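Local coordinates for uncharacterized protein lp_0118 (Lactobacillus plantarum, PDB 3K2Y) that is uncharacterised but carries a HIRAN domain and probably binds nucleic acid, and perhaps zinc, at residues L37-G42 against D46-S51; V52-L55 against K59-Y62. All blocks are in the same frame, centred on the assembly; numbering follows the deposited sequence.

Contact 1: L37-G42 against D46-S51; sequences LQRESG and DDNAIS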
ATOM      1  N   LEU A  37      11.748  -4.007 -11.435  1.00 27.16           N
ATOM      2  CA  LEU A  37      10.627  -3.127 -11.130  1.00 26.18           C
ATOM      3  C   LEU A  37       9.300  -3.762 -11.525  1.00 26.27           C
ATOM      4  O   LEU A  37       9.212  -4.479 -12.524  1.00 27.69           O
ATOM      5  CB  LEU A  37      10.789  -1.786 -11.849  1.00 27.23           C
ATOM      6  CG  LEU A  37      11.534  -0.653 -11.140  1.00 28.51           C
ATOM      7  CD1 LEU A  37      12.874  -1.134 -10.622  1.00 31.26           C
ATOM      8  CD2 LEU A  37      11.715   0.502 -12.114  1.00 28.47           C
ATOM      9  N   GLN A  38       8.268  -3.496 -10.731  1.00 26.13           N
ATOM     10  CA  GLN A  38       6.947  -4.037 -10.989  1.00 24.82           C
ATOM     11  C   GLN A  38       5.871  -2.985 -10.791  1.00 24.99           C
ATOM     12  O   GLN A  38       5.739  -2.404  -9.712  1.00 24.99           O
ATOM     13  CB  GLN A  38       6.664  -5.218 -10.062  1.00 28.70           C
ATOM     14  CG  GLN A  38       5.367  -5.943 -10.385  1.00 32.39           C
ATOM     15  CD  GLN A  38       5.088  -7.096  -9.439  1.00 36.34           C
ATOM     16  OE1 GLN A  38       4.623  -6.899  -8.313  1.00 37.49           O
ATOM     17  NE2 GLN A  38       5.386  -8.311  -9.887  1.00 36.51           N
ATOM     18  N   ARG A  39       5.101  -2.749 -11.846  1.00 22.93           N
ATOM     19  CA  ARG A  39       4.019  -1.786 -11.808  1.00 21.05           C
ATOM     20  C   ARG A  39       2.811  -2.434 -11.136  1.00 22.19           C
ATOM     21  O   ARG A  39       2.417  -3.549 -11.481  1.00 19.12           O
ATOM     22  CB  ARG A  39       3.648  -1.360 -13.233  1.00 19.53           C
ATOM     23  CG  ARG A  39       2.557  -0.312 -13.297  1.00 22.20           C
ATOM     24  CD  ARG A  39       3.043   1.022 -12.750  1.00 27.30           C
ATOM     25  NE  ARG A  39       1.951   1.823 -12.202  1.00 31.90           N
ATOM     26  CZ  ARG A  39       0.909   2.245 -12.907  1.00 33.33           C
ATOM     27  NH1 ARG A  39       0.813   1.943 -14.192  1.00 36.81           N
ATOM     28  NH2 ARG A  39      -0.038   2.965 -12.332  1.00 33.03           N
ATOM     29  N   GLU A  40       2.226  -1.735 -10.167  1.00 23.70           N
ATOM     30  CA  GLU A  40       1.057  -2.258  -9.472  1.00 24.97           C
ATOM     31  C   GLU A  40      -0.057  -1.214  -9.518  1.00 25.05           C
ATOM     32  O   GLU A  40      -0.330  -0.536  -8.530  1.00 25.34           O
ATOM     33  CB  GLU A  40       1.413  -2.601  -8.022  1.00 23.79           C
ATOM     34  CG  GLU A  40       2.684  -3.418  -7.879  1.00 23.11           C
ATOM     35  CD  GLU A  40       2.963  -3.841  -6.443  1.00 24.94           C
ATOM     36  OE1 GLU A  40       2.651  -3.063  -5.517  1.00 22.95           O
ATOM     37  OE2 GLU A  40       3.511  -4.947  -6.244  1.00 23.15           O
ATOM     38  N   SER A  41      -0.694  -1.081 -10.677  1.00 25.12           N
ATOM     39  CA  SER A  41      -1.767  -0.107 -10.828  1.00 25.66           C
ATOM     40  C   SER A  41      -2.979  -0.523 -10.010  1.00 24.25           C
ATOM     41  O   SER A  41      -3.932   0.239  -9.881  1.00 23.56           O
ATOM     42  CB  SER A  41      -2.161   0.043 -12.301  1.00 26.03           C
ATOM     43  OG  SER A  41      -2.878  -1.086 -12.764  1.00 27.58           O
ATOM     44  N   GLY A  42      -2.931  -1.732  -9.457  1.00 24.40           N
ATOM     45  CA  GLY A  42      -4.029  -2.231  -8.648  1.00 22.63           C
ATOM     46  C   GLY A  42      -3.781  -2.048  -7.156  1.00 24.42           C
ATOM     47  O   GLY A  42      -4.594  -2.464  -6.327  1.00 21.46           O
ATOM     48  N   ASP A  46      -2.068   3.209  -3.729  1.00 28.19           N
ATOM     49  CA  ASP A  46      -1.557   4.119  -4.750  1.00 27.98           C
ATOM     50  C   ASP A  46      -1.646   3.470  -6.127  1.00 27.27           C
ATOM     51  O   ASP A  46      -0.969   2.478  -6.395  1.00 26.03           O
ATOM     52  CB  ASP A  46      -0.095   4.462  -4.445  1.00 27.09           C
ATOM     53  CG  ASP A  46       0.437   5.592  -5.307  1.00 28.64           C
ATOM     54  OD1 ASP A  46      -0.154   5.867  -6.373  1.00 30.90           O
ATOM     55  OD2 ASP A  46       1.459   6.199  -4.922  1.00 27.82           O
ATOM     56  N   ASP A  47      -2.467   4.036  -7.005  1.00 27.49           N
ATOM     57  CA  ASP A  47      -2.618   3.481  -8.345  1.00 26.67           C
ATOM     58  C   ASP A  47      -1.367   3.700  -9.194  1.00 23.11           C
ATOM     59  O   ASP A  47      -1.266   3.178 -10.298  1.00 24.92           O
ATOM     60  CB  ASP A  47      -3.845   4.088  -9.040  1.00 28.20           C
ATOM     61  CG  ASP A  47      -3.667   5.558  -9.370  1.00 30.79           C
ATOM     62  OD1 ASP A  47      -2.792   6.215  -8.770  1.00 32.05           O
ATOM     63  OD2 ASP A  47      -4.419   6.062 -10.228  1.00 34.68           O
ATOM     64  N   ASN A  48      -0.416   4.465  -8.672  1.00 20.22           N
ATOM     65  CA  ASN A  48       0.828   4.737  -9.389  1.00 18.07           C
ATOM     66  C   ASN A  48       1.981   3.932  -8.817  1.00 16.15           C
ATOM     67  O   ASN A  48       3.126   4.063  -9.257  1.00 14.78           O
ATOM     68  CB  ASN A  48       1.169   6.225  -9.318  1.00 18.47           C
ATOM     69  CG  ASN A  48       0.382   7.049 -10.313  1.00 18.70           C
ATOM     70  OD1 ASN A  48      -0.232   8.045  -9.951  1.00 19.92           O
ATOM     71  ND2 ASN A  48       0.403   6.641 -11.577  1.00 20.14           N
ATOM     72  N   ALA A  49       1.652   3.098  -7.835  1.00 15.45           N
ATOM     73  CA  ALA A  49       2.615   2.250  -7.148  1.00 16.25           C
ATOM     74  C   ALA A  49       3.538   1.465  -8.069  1.00 17.22           C
ATOM     75  O   ALA A  49       3.144   1.026  -9.155  1.00 15.85           O
ATOM     76  CB  ALA A  49       1.883   1.283  -6.224  1.00 18.13           C
ATOM     77  N   ILE A  50       4.773   1.304  -7.605  1.00 17.16           N
ATOM     78  CA  ILE A  50       5.803   0.557  -8.306  1.00 16.40           C
ATOM     79  C   ILE A  50       6.683  -0.093  -7.248  1.00 17.55           C
ATOM     80  O   ILE A  50       7.486   0.585  -6.599  1.00 16.75           O
ATOM     81  CB  ILE A  50       6.711   1.457  -9.166  1.00 15.19           C
ATOM     82  CG1 ILE A  50       5.900   2.182 -10.234  1.00 16.36           C
ATOM     83  CG2 ILE A  50       7.778   0.607  -9.839  1.00 13.56           C
ATOM     84  CD1 ILE A  50       6.720   3.209 -10.996  1.00 17.13           C
ATOM     85  N   SER A  51       6.518  -1.399  -7.065  1.00 17.95           N
ATOM     86  CA  SER A  51       7.320  -2.125  -6.094  1.00 19.05           C
ATOM     87  C   SER A  51       8.681  -2.471  -6.687  1.00 21.69           C
ATOM     88  O   SER A  51       8.831  -2.614  -7.904  1.00 22.05           O
ATOM     89  CB  SER A  51       6.597  -3.398  -5.629  1.00 19.11           C
ATOM     90  OG  SER A  51       6.092  -4.160  -6.714  1.00 17.97           O
TER
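S51 and E40 meet at the buried heart of this contact. OG of S51 donates to OE2 of E40 at 2.7 Å. The hydroxyl comes from above the carboxylate plane, 79° out of it. CG of E40 is anti to its own carbonyl carbon (chi1 -48°), and the extended chain from there carries the carboxylate over to S51.

The strand backbones also pair at this end. Q38 and S51 form an antiparallel hydrogen-bonded pair: Q38 N reaches S51 O at 3.0 Å, and S51 N reaches Q38 O at 2.9 Å. E40 N meets A49 O in a nearly straight bond, at 171°, although it stands above the carbonyl plane.

R39 lies on the other face with I50, in a non-hydrogen-bonded pair. Its chain bends at chi2 and brings CD to 4.0 Å from CG1 of I50. The guanidinium runs out toward the turn. Its NE makes a weak bond of 3.4 Å to A49 O. NH2 lies by D47 O, but the modelled distance is too short to trust. The firmer partner of this charge is D76, which forms a salt bridge with NH1.

The looser, solvent side is at S41 and Q38, whose side chains are exposed. S41 meets D47 mainly through its CA, 3.4 Å from D47 O. The turn itself is not loose. D46 to A49 form a type I turn, and D46 OD1 accepts from N48 N, which makes an Asx turn. Y18 of the second subunit packs on D46 and D47. The whole is the loop end of a beta hairpin, strands 34-39 and 50-53, in the barrel of the HIRAN domain.

Contact 2: V52-L55 against K59-Y62; sequences VWTL and KLGY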
ATOM      1  N   VAL A  52       9.677  -2.582  -5.816  1.00 24.43           N
ATOM      2  CA  VAL A  52      11.034  -2.901  -6.228  1.00 26.06           C
ATOM      3  C   VAL A  52      11.380  -4.312  -5.757  1.00 29.28           C
ATOM      4  O   VAL A  52      10.917  -4.754  -4.700  1.00 30.69           O
ATOM      5  CB  VAL A  52      12.035  -1.885  -5.635  1.00 24.34           C
ATOM      6  CG1 VAL A  52      13.436  -2.137  -6.188  1.00 23.77           C
ATOM      7  CG2 VAL A  52      11.570  -0.466  -5.958  1.00 22.09           C
ATOM      8  N   TRP A  53      12.178  -5.023  -6.547  1.00 31.45           N
ATOM      9  CA  TRP A  53      12.551  -6.386  -6.205  1.00 32.06           C
ATOM     10  C   TRP A  53      13.989  -6.733  -6.570  1.00 33.40           C
ATOM     11  O   TRP A  53      14.612  -6.072  -7.402  1.00 34.66           O
ATOM     12  CB  TRP A  53      11.614  -7.375  -6.901  1.00 30.80           C
ATOM     13  CG  TRP A  53      10.160  -7.114  -6.676  1.00 30.42           C
ATOM     14  CD1 TRP A  53       9.423  -6.079  -7.178  1.00 29.03           C
ATOM     15  CD2 TRP A  53       9.255  -7.913  -5.908  1.00 30.49           C
ATOM     16  NE1 TRP A  53       8.116  -6.186  -6.774  1.00 28.95           N
ATOM     17  CE2 TRP A  53       7.982  -7.302  -5.993  1.00 29.52           C
ATOM     18  CE3 TRP A  53       9.394  -9.089  -5.156  1.00 31.26           C
ATOM     19  CZ2 TRP A  53       6.854  -7.827  -5.355  1.00 30.78           C
ATOM     20  CZ3 TRP A  53       8.271  -9.614  -4.520  1.00 30.96           C
ATOM     21  CH2 TRP A  53       7.016  -8.981  -4.624  1.00 33.26           C
ATOM     22  N   THR A  54      14.502  -7.781  -5.932  1.00 34.37           N
ATOM     23  CA  THR A  54      15.853  -8.268  -6.177  1.00 34.74           C
ATOM     24  C   THR A  54      15.801  -9.173  -7.398  1.00 34.20           C
ATOM     25  O   THR A  54      14.721  -9.597  -7.816  1.00 33.81           O
ATOM     26  CB  THR A  54      16.374  -9.089  -4.979  1.00 34.41           C
ATOM     27  OG1 THR A  54      16.551  -8.223  -3.851  1.00 34.64           O
ATOM     28  CG2 THR A  54      17.705  -9.746  -5.312  1.00 40.11           C
ATOM     29  N   LEU A  55      16.960  -9.466  -7.974  1.00 34.88           N
ATOM     30  CA  LEU A  55      17.012 -10.335  -9.144  1.00 35.20           C
ATOM     31  C   LEU A  55      16.487 -11.718  -8.779  1.00 36.39           C
ATOM     32  O   LEU A  55      16.059 -12.473  -9.648  1.00 36.89           O
ATOM     33  CB  LEU A  55      18.445 -10.440  -9.676  1.00 31.01           C
ATOM     34  CG  LEU A  55      19.027  -9.162 -10.284  1.00 30.69           C
ATOM     35  CD1 LEU A  55      20.430  -9.436 -10.808  1.00 26.59           C
ATOM     36  CD2 LEU A  55      18.115  -8.668 -11.408  1.00 28.64           C
ATOM     37  N   LYS A  59      10.970  -8.941  -2.482  1.00 35.59           N
ATOM     38  CA  LYS A  59      10.512  -7.563  -2.374  1.00 32.03           C
ATOM     39  C   LYS A  59      11.407  -6.706  -1.490  1.00 32.02           C
ATOM     40  O   LYS A  59      11.878  -7.150  -0.445  1.00 32.35           O
ATOM     41  CB  LYS A  59       9.077  -7.530  -1.855  1.00 31.12           C
ATOM     42  CG  LYS A  59       8.396  -6.188  -2.028  1.00 26.92           C
ATOM     43  CD  LYS A  59       6.931  -6.271  -1.666  1.00 25.35           C
ATOM     44  CE  LYS A  59       6.188  -5.021  -2.109  1.00 26.48           C
ATOM     45  NZ  LYS A  59       4.729  -5.118  -1.829  1.00 23.01           N
ATOM     46  N   LEU A  60      11.636  -5.471  -1.931  1.00 31.46           N
ATOM     47  CA  LEU A  60      12.466  -4.516  -1.208  1.00 29.33           C
ATOM     48  C   LEU A  60      11.643  -3.332  -0.728  1.00 29.05           C
ATOM     49  O   LEU A  60      11.985  -2.692   0.268  1.00 29.21           O
ATOM     50  CB  LEU A  60      13.593  -4.005  -2.108  1.00 32.30           C
ATOM     51  CG  LEU A  60      14.873  -4.832  -2.217  1.00 32.86           C
ATOM     52  CD1 LEU A  60      14.540  -6.268  -2.537  1.00 35.96           C
ATOM     53  CD2 LEU A  60      15.758  -4.239  -3.293  1.00 34.95           C
ATOM     54  N   GLY A  61      10.564  -3.036  -1.449  1.00 28.55           N
ATOM     55  CA  GLY A  61       9.712  -1.922  -1.077  1.00 24.79           C
ATOM     56  C   GLY A  61       9.022  -1.282  -2.265  1.00 24.27           C
ATOM     57  O   GLY A  61       8.591  -1.973  -3.185  1.00 21.65           O
ATOM     58  N   TYR A  62       8.914   0.045  -2.240  1.00 24.07           N
ATOM     59  CA  TYR A  62       8.267   0.792  -3.314  1.00 22.43           C
ATOM     60  C   TYR A  62       9.028   2.053  -3.667  1.00 24.05           C
ATOM     61  O   TYR A  62       9.844   2.535  -2.883  1.00 24.31           O
ATOM     62  CB  TYR A  62       6.852   1.208  -2.908  1.00 21.47           C
ATOM     63  CG  TYR A  62       5.863   0.079  -2.865  1.00 21.19           C
ATOM     64  CD1 TYR A  62       5.782  -0.767  -1.762  1.00 20.52           C
ATOM     65  CD2 TYR A  62       5.027  -0.169  -3.950  1.00 21.27           C
ATOM     66  CE1 TYR A  62       4.894  -1.838  -1.744  1.00 21.29           C
ATOM     67  CE2 TYR A  62       4.141  -1.233  -3.944  1.00 25.97           C
ATOM     68  CZ  TYR A  62       4.079  -2.065  -2.842  1.00 23.47           C
ATOM     69  OH  TYR A  62       3.225  -3.140  -2.862  1.00 24.84           O
TER
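W53 and K59 pack indole against aliphatic chain. CB of K59 sits 3.6 Å from the centroid of the W53 six-membered ring, only 18° off the ring normal. This is a CH-pi contact over the face. The K59 CA lies over the same ring, shifted toward its rim. CG of K59 is anti to the backbone N (chi1 -166°), and the rest of the chain stays extended. The lysine therefore crosses the indole obliquely, and its CD comes to 4.0 Å from CZ2 of W53. Its tip leads away from the ring, and NZ bonds to Y62 OH at 2.7 Å. The indole nitrogen NE1 bonds to S51 OG. Replacing W53 with an alanine would probably leave the K59 methylenes without their aromatic cover, free to shift, and the S51 hydroxyl without the NE1 donor.

L60 turns to a different set of neighbours. Its side chain crosses T54 at about a right angle, with CD1 3.1 Å from OG1 of T54. That is a tight approach of a methyl to a buried hydroxyl, which has no polar partner in the model. CD2 of L60 meets CG1 of V52 at 4.3 Å. V35 of strand 34-39 touches both V52 and L60 and extends this apolar patch.

The backbone explains the split. V52 pairs with G61, but W53 pairs with K59, so L60 is an extra residue. V52 O accepts from L60 N at 2.9 Å, and V52 N donates to G61 O at 2.9 Å. At the backbone angles of G61 a CB would strike the carbonyl O of L60, which suits a residue with no side chain. Such a shift of register is a beta bulge, set in the antiparallel hairpin of strands 50-53 and 59-63.

How the contacts relate
Contact 1 comes first along the chain, and contact 2 follows it. Their centres lie 12 Å apart. Strand 50-53 serves both: it pairs with strand 34-39 in contact 1 and with strand 59-63 in contact 2. Two successive hairpins thus make three neighbouring strands of one antiparallel barrel, all within the HIRAN domain. The contacts also touch directly. OE1 of E40 and OH of Y62 are 2.7 Å apart, a probable hydrogen bond, and the Y62 ring packs on the backbone of I50 and S51. Both contacts reach the second subunit, whose Y45 packs on E40, K59 and Y62, so this part of the barrel also contributes to the dimer.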